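Local coordinates for protein cytosine-specific methyltransferase (Escherichia coli O157:H7 EDL933, PDB 3G7U) that probably transfers a methyl group from S-adenosyl-L-methionine to carbon 5 of cytosine in DNA, at residues A[18-24]-A[360-364]; A[153-158]-A[354-359]. All blocks are in the same frame, centred on the assembly; numbering follows the deposited sequence. Where two conformers were deposited one is given.

Contact 1. Residues A[18-24]-A[360-364]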
# COMPACT_ATOMS: atom_id res chain seq x y z
N GLY A 18 -7.03 1.51 -0.56
CA GLY A 18 -7.51 2.29 0.59
C GLY A 18 -8.53 3.34 0.15
O GLY A 18 -9.59 3.46 0.77
N ALA A 19 -8.24 4.06 -0.93
CA ALA A 19 -9.15 5.10 -1.41
C ALA A 19 -10.46 4.49 -1.84
O ALA A 19 -11.55 4.99 -1.47
CB ALA A 19 -8.50 5.88 -2.58
N ALA A 20 -10.39 3.41 -2.60
CA ALA A 20 -11.58 2.79 -3.18
C ALA A 20 -12.49 2.21 -2.09
O ALA A 20 -13.72 2.35 -2.13
CB ALA A 20 -11.18 1.68 -4.20
N ARG A 21 -11.87 1.59 -1.09
CA ARG A 21 -12.65 1.03 0.03
C ARG A 21 -13.31 2.16 0.89
O ARG A 21 -14.42 2.00 1.41
CB ARG A 21 -11.79 0.10 0.89
CG ARG A 21 -11.55 -1.27 0.28
CD ARG A 21 -10.77 -2.14 1.25
NE ARG A 21 -11.00 -3.54 1.00
CZ ARG A 21 -10.27 -4.54 1.50
NH1 ARG A 21 -9.22 -4.26 2.26
NH2 ARG A 21 -10.60 -5.81 1.23
N ALA A 22 -12.64 3.31 0.98
CA ALA A 22 -13.14 4.47 1.69
C ALA A 22 -14.27 5.17 0.95
O ALA A 22 -14.90 6.04 1.53
CB ALA A 22 -12.00 5.48 1.96
N GLY A 23 -14.51 4.81 -0.31
CA GLY A 23 -15.64 5.37 -1.07
C GLY A 23 -15.29 6.25 -2.26
O GLY A 23 -16.18 6.62 -3.02
N PHE A 24 -14.00 6.54 -2.46
CA PHE A 24 -13.55 7.30 -3.60
C PHE A 24 -13.52 6.47 -4.87
O PHE A 24 -13.39 5.24 -4.84
CB PHE A 24 -12.17 7.89 -3.33
CG PHE A 24 -12.13 8.88 -2.23
CD1 PHE A 24 -12.55 10.20 -2.41
CD2 PHE A 24 -11.61 8.52 -0.98
CE1 PHE A 24 -12.49 11.14 -1.36
CE2 PHE A 24 -11.54 9.43 0.04
CZ PHE A 24 -11.97 10.75 -0.14
N LEU A 360 -8.15 7.57 4.65
CA LEU A 360 -8.96 8.11 3.55
C LEU A 360 -10.47 8.13 3.88
O LEU A 360 -11.17 9.00 3.38
CB LEU A 360 -8.62 7.36 2.24
CG LEU A 360 -7.29 7.87 1.62
CD1 LEU A 360 -6.68 6.81 0.69
CD2 LEU A 360 -7.50 9.21 0.86
N LYS A 361 -10.97 7.20 4.71
CA LYS A 361 -12.41 7.21 5.07
C LYS A 361 -12.75 8.45 5.91
O LYS A 361 -13.85 8.99 5.80
CB LYS A 361 -12.86 5.91 5.81
CG LYS A 361 -14.40 5.77 6.06
CD LYS A 361 -15.17 5.78 4.74
CE LYS A 361 -16.68 5.48 4.83
NZ LYS A 361 -17.25 5.45 3.41
N GLY A 362 -11.79 8.89 6.71
CA GLY A 362 -11.89 10.12 7.48
C GLY A 362 -12.11 11.30 6.55
O GLY A 362 -13.02 12.10 6.77
N LEU A 363 -11.31 11.39 5.49
CA LEU A 363 -11.46 12.44 4.48
C LEU A 363 -12.77 12.33 3.71
O LEU A 363 -13.38 13.35 3.43
CB LEU A 363 -10.28 12.46 3.51
CG LEU A 363 -9.02 13.05 4.10
CD1 LEU A 363 -7.76 12.48 3.47
CD2 LEU A 363 -9.08 14.57 3.97
N TYR A 364 -13.19 11.11 3.37
CA TYR A 364 -14.43 10.91 2.61
C TYR A 364 -15.60 11.41 3.45
O TYR A 364 -16.48 12.12 2.95
CB TYR A 364 -14.65 9.45 2.29
CG TYR A 364 -15.89 9.16 1.46
CD1 TYR A 364 -15.86 9.25 0.06
CD2 TYR A 364 -17.09 8.77 2.07
CE1 TYR A 364 -17.01 8.97 -0.71
CE2 TYR A 364 -18.23 8.49 1.32
CZ TYR A 364 -18.19 8.59 -0.06
OH TYR A 364 -19.32 8.30 -0.78
O HOH W 1 -16.44 2.70 3.20

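Contact 2. Residues A[153-158]-A[354-359]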
# COMPACT_ATOMS: atom_id res chain seq x y z
N ALA A 153 1.34 1.03 11.54
CA ALA A 153 0.30 0.29 10.87
C ALA A 153 -0.48 -0.62 11.77
O ALA A 153 -1.70 -0.81 11.59
CB ALA A 153 0.88 -0.51 9.66
N SER A 154 0.22 -1.20 12.75
CA SER A 154 -0.42 -2.19 13.63
C SER A 154 -1.53 -1.59 14.53
O SER A 154 -2.49 -2.30 14.91
CB SER A 154 0.64 -2.91 14.47
OG SER A 154 1.51 -2.01 15.10
N ASP A 155 -1.44 -0.29 14.80
CA ASP A 155 -2.49 0.45 15.51
C ASP A 155 -3.78 0.48 14.70
O ASP A 155 -4.84 0.71 15.27
CB ASP A 155 -2.04 1.87 15.83
CG ASP A 155 -0.92 1.94 16.84
OD1 ASP A 155 -0.68 0.95 17.57
OD2 ASP A 155 -0.26 3.00 16.93
N TYR A 156 -3.71 0.24 13.38
CA TYR A 156 -4.93 0.22 12.57
C TYR A 156 -5.38 -1.17 12.18
O TYR A 156 -6.33 -1.34 11.40
CB TYR A 156 -4.79 1.10 11.32
CG TYR A 156 -4.67 2.55 11.68
CD1 TYR A 156 -5.77 3.39 11.63
CD2 TYR A 156 -3.45 3.08 12.10
CE1 TYR A 156 -5.66 4.74 11.97
CE2 TYR A 156 -3.32 4.42 12.43
CZ TYR A 156 -4.43 5.24 12.38
OH TYR A 156 -4.30 6.56 12.70
N GLY A 157 -4.75 -2.18 12.77
CA GLY A 157 -5.22 -3.54 12.57
C GLY A 157 -4.54 -4.20 11.38
O GLY A 157 -5.03 -5.20 10.89
N ALA A 158 -3.43 -3.67 10.91
CA ALA A 158 -2.55 -4.38 10.00
C ALA A 158 -1.49 -5.17 10.74
O ALA A 158 -1.09 -4.77 11.76
CB ALA A 158 -1.91 -3.45 9.09
N ILE A 354 -5.03 -1.36 4.68
CA ILE A 354 -5.85 -1.20 5.89
C ILE A 354 -5.65 0.20 6.50
O ILE A 354 -6.63 0.88 6.82
CB ILE A 354 -5.48 -2.31 6.89
CG1 ILE A 354 -5.89 -3.66 6.32
CG2 ILE A 354 -6.10 -2.00 8.28
CD1 ILE A 354 -5.47 -4.88 7.24
N VAL A 355 -4.40 0.63 6.64
CA VAL A 355 -4.05 1.97 7.08
C VAL A 355 -4.60 3.01 6.10
O VAL A 355 -5.27 3.96 6.52
CB VAL A 355 -2.53 2.15 7.19
CG1 VAL A 355 -2.19 3.60 7.50
CG2 VAL A 355 -1.96 1.21 8.27
N ALA A 356 -4.34 2.81 4.80
CA ALA A 356 -4.85 3.73 3.78
C ALA A 356 -6.36 3.91 3.86
O ALA A 356 -6.84 5.06 3.85
CB ALA A 356 -4.42 3.29 2.36
N GLU A 357 -7.11 2.80 4.02
CA GLU A 357 -8.57 2.88 4.08
C GLU A 357 -9.04 3.72 5.26
O GLU A 357 -9.94 4.57 5.13
CB GLU A 357 -9.21 1.51 4.21
CG GLU A 357 -10.77 1.58 4.11
CD GLU A 357 -11.43 0.26 4.42
OE1 GLU A 357 -10.69 -0.74 4.63
OE2 GLU A 357 -12.68 0.22 4.43
N TYR A 358 -8.41 3.50 6.40
CA TYR A 358 -8.81 4.21 7.60
C TYR A 358 -8.68 5.71 7.47
O TYR A 358 -9.65 6.42 7.76
CB TYR A 358 -8.08 3.71 8.84
CG TYR A 358 -8.90 3.91 10.11
CD1 TYR A 358 -9.75 2.90 10.57
CD2 TYR A 358 -8.85 5.11 10.82
CE1 TYR A 358 -10.52 3.07 11.72
CE2 TYR A 358 -9.62 5.29 11.97
CZ TYR A 358 -10.46 4.25 12.41
OH TYR A 358 -11.23 4.39 13.56
N ILE A 359 -7.49 6.17 7.07
CA ILE A 359 -7.18 7.58 6.89
C ILE A 359 -8.05 8.23 5.81
O ILE A 359 -8.62 9.30 6.04
CB ILE A 359 -5.68 7.80 6.54
CG1 ILE A 359 -4.76 7.19 7.62
CG2 ILE A 359 -5.36 9.27 6.28
CD1 ILE A 359 -4.98 7.70 9.07

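Contact 1. Residues A[18-24]-A[360-364]
Ala22 and Leu360 bring together the first helix of the Rossmann-like methyltransferase fold, 14-22, and the C-terminal helix 353-367. The short helical segments cross at -42° with their axes 8.8 Å apart, a closeness that a methyl group permits: Ala22 CB rests on the backbone between Leu360 and Lys361, 3.4 Å from Lys361 N. One turn earlier on helix 14-22, Ala19 N lies 3.6 Å from Leu360 CD1, while the other branch of Leu360 meets the Phe24 ring.

Helix 14-22 ends in a Schellman motif at Gly23, whose positive phi of 114° suits glycine and whose lack of a side chain makes room for Tyr364. Gly23 CA sits over one face of the Tyr364 ring in a CH-pi contact, and Ala22 O lies above the same ring. Lys361, its chain bent at chi2 (60°), curls back so that NZ reaches Ala22 O at 3.1 Å, approaching from above the carbonyl plane; the amine thus grips one carbonyl of the helix end directly and that of Arg21 through a water. Beyond the turn, Phe24 presents a face to the edge of Tyr364 in a T-shaped pair, centroids 5.4 Å apart, with Leu360 O at the Phe24 ring edge, 3.4 Å from CE2.

Contact 2. Residues A[153-158]-A[354-359]
Ala153 begins the contact by laying its CB against Val355 CG2 at 3.6 Å, a small residue that lets the chain leaving strand 143-152 come close to the helix. From here residues 153-156 wind into a short 3-10 segment, held by the bond from Tyr156 N to Ala153 O (2.9 Å).

Tyr156 contributes most of the loop's share of the contact. With CG anti to its carbonyl carbon (chi1 -66°), the side chain extends along the helix flank, its CB packing near Val355 CG2. The CD1-CE1 edge of the ring is set against the face of Tyr358 in an offset edge-to-face pair, the planes 63° apart; CE1 comes to 3.4 Å from Tyr358 CD2 and CD1 to 3.5 Å from Tyr358 CG. Tyrosine suits both places because each apolar ring ends in a hydroxyl that finds a polar partner: Tyr156 OH bonds to Phe183 O, and Tyr358 OH to Lys186 N.

Tyr156 O lies 3.2 Å from Ile354 CG2. Gly157 then turns the chain with a positive phi of 91°, which suits glycine, and its O packs on Ile354 CD1. Ala158 follows, its CA 4.0 Å from Ile354 CD1, so the two arms of Ile354 span the turn.

This turn leads toward strand 163-171. Val355 reaches Val151 and Phe166, which packs helix 353-367 against the antiparallel pair 143-152 and 163-171, while its Ala356 and Glu357 meet helix 14-22.

How the contacts relate
Contacts 1 and 2 share helix 353-367, contact 2 using its earlier part and contact 1 the turn that follows; their centres lie about 12 Å apart. Along the chain the order is 18-24, 153-158, 354-359, 360-364, so the C-terminal helix returns to join parts far earlier in the sequence. It touches strands 74-77 and 114-119 of the parallel part of the sheet as well as the antiparallel strands 163-171 and 143-152. The contacts also meet directly: Gly18 CA is 3.7 Å from Ala356 CB, and Arg21 packs on Glu357. The helix thereby joins the first helix, 14-22, to the turn between the last two strands of the seven-stranded sheet.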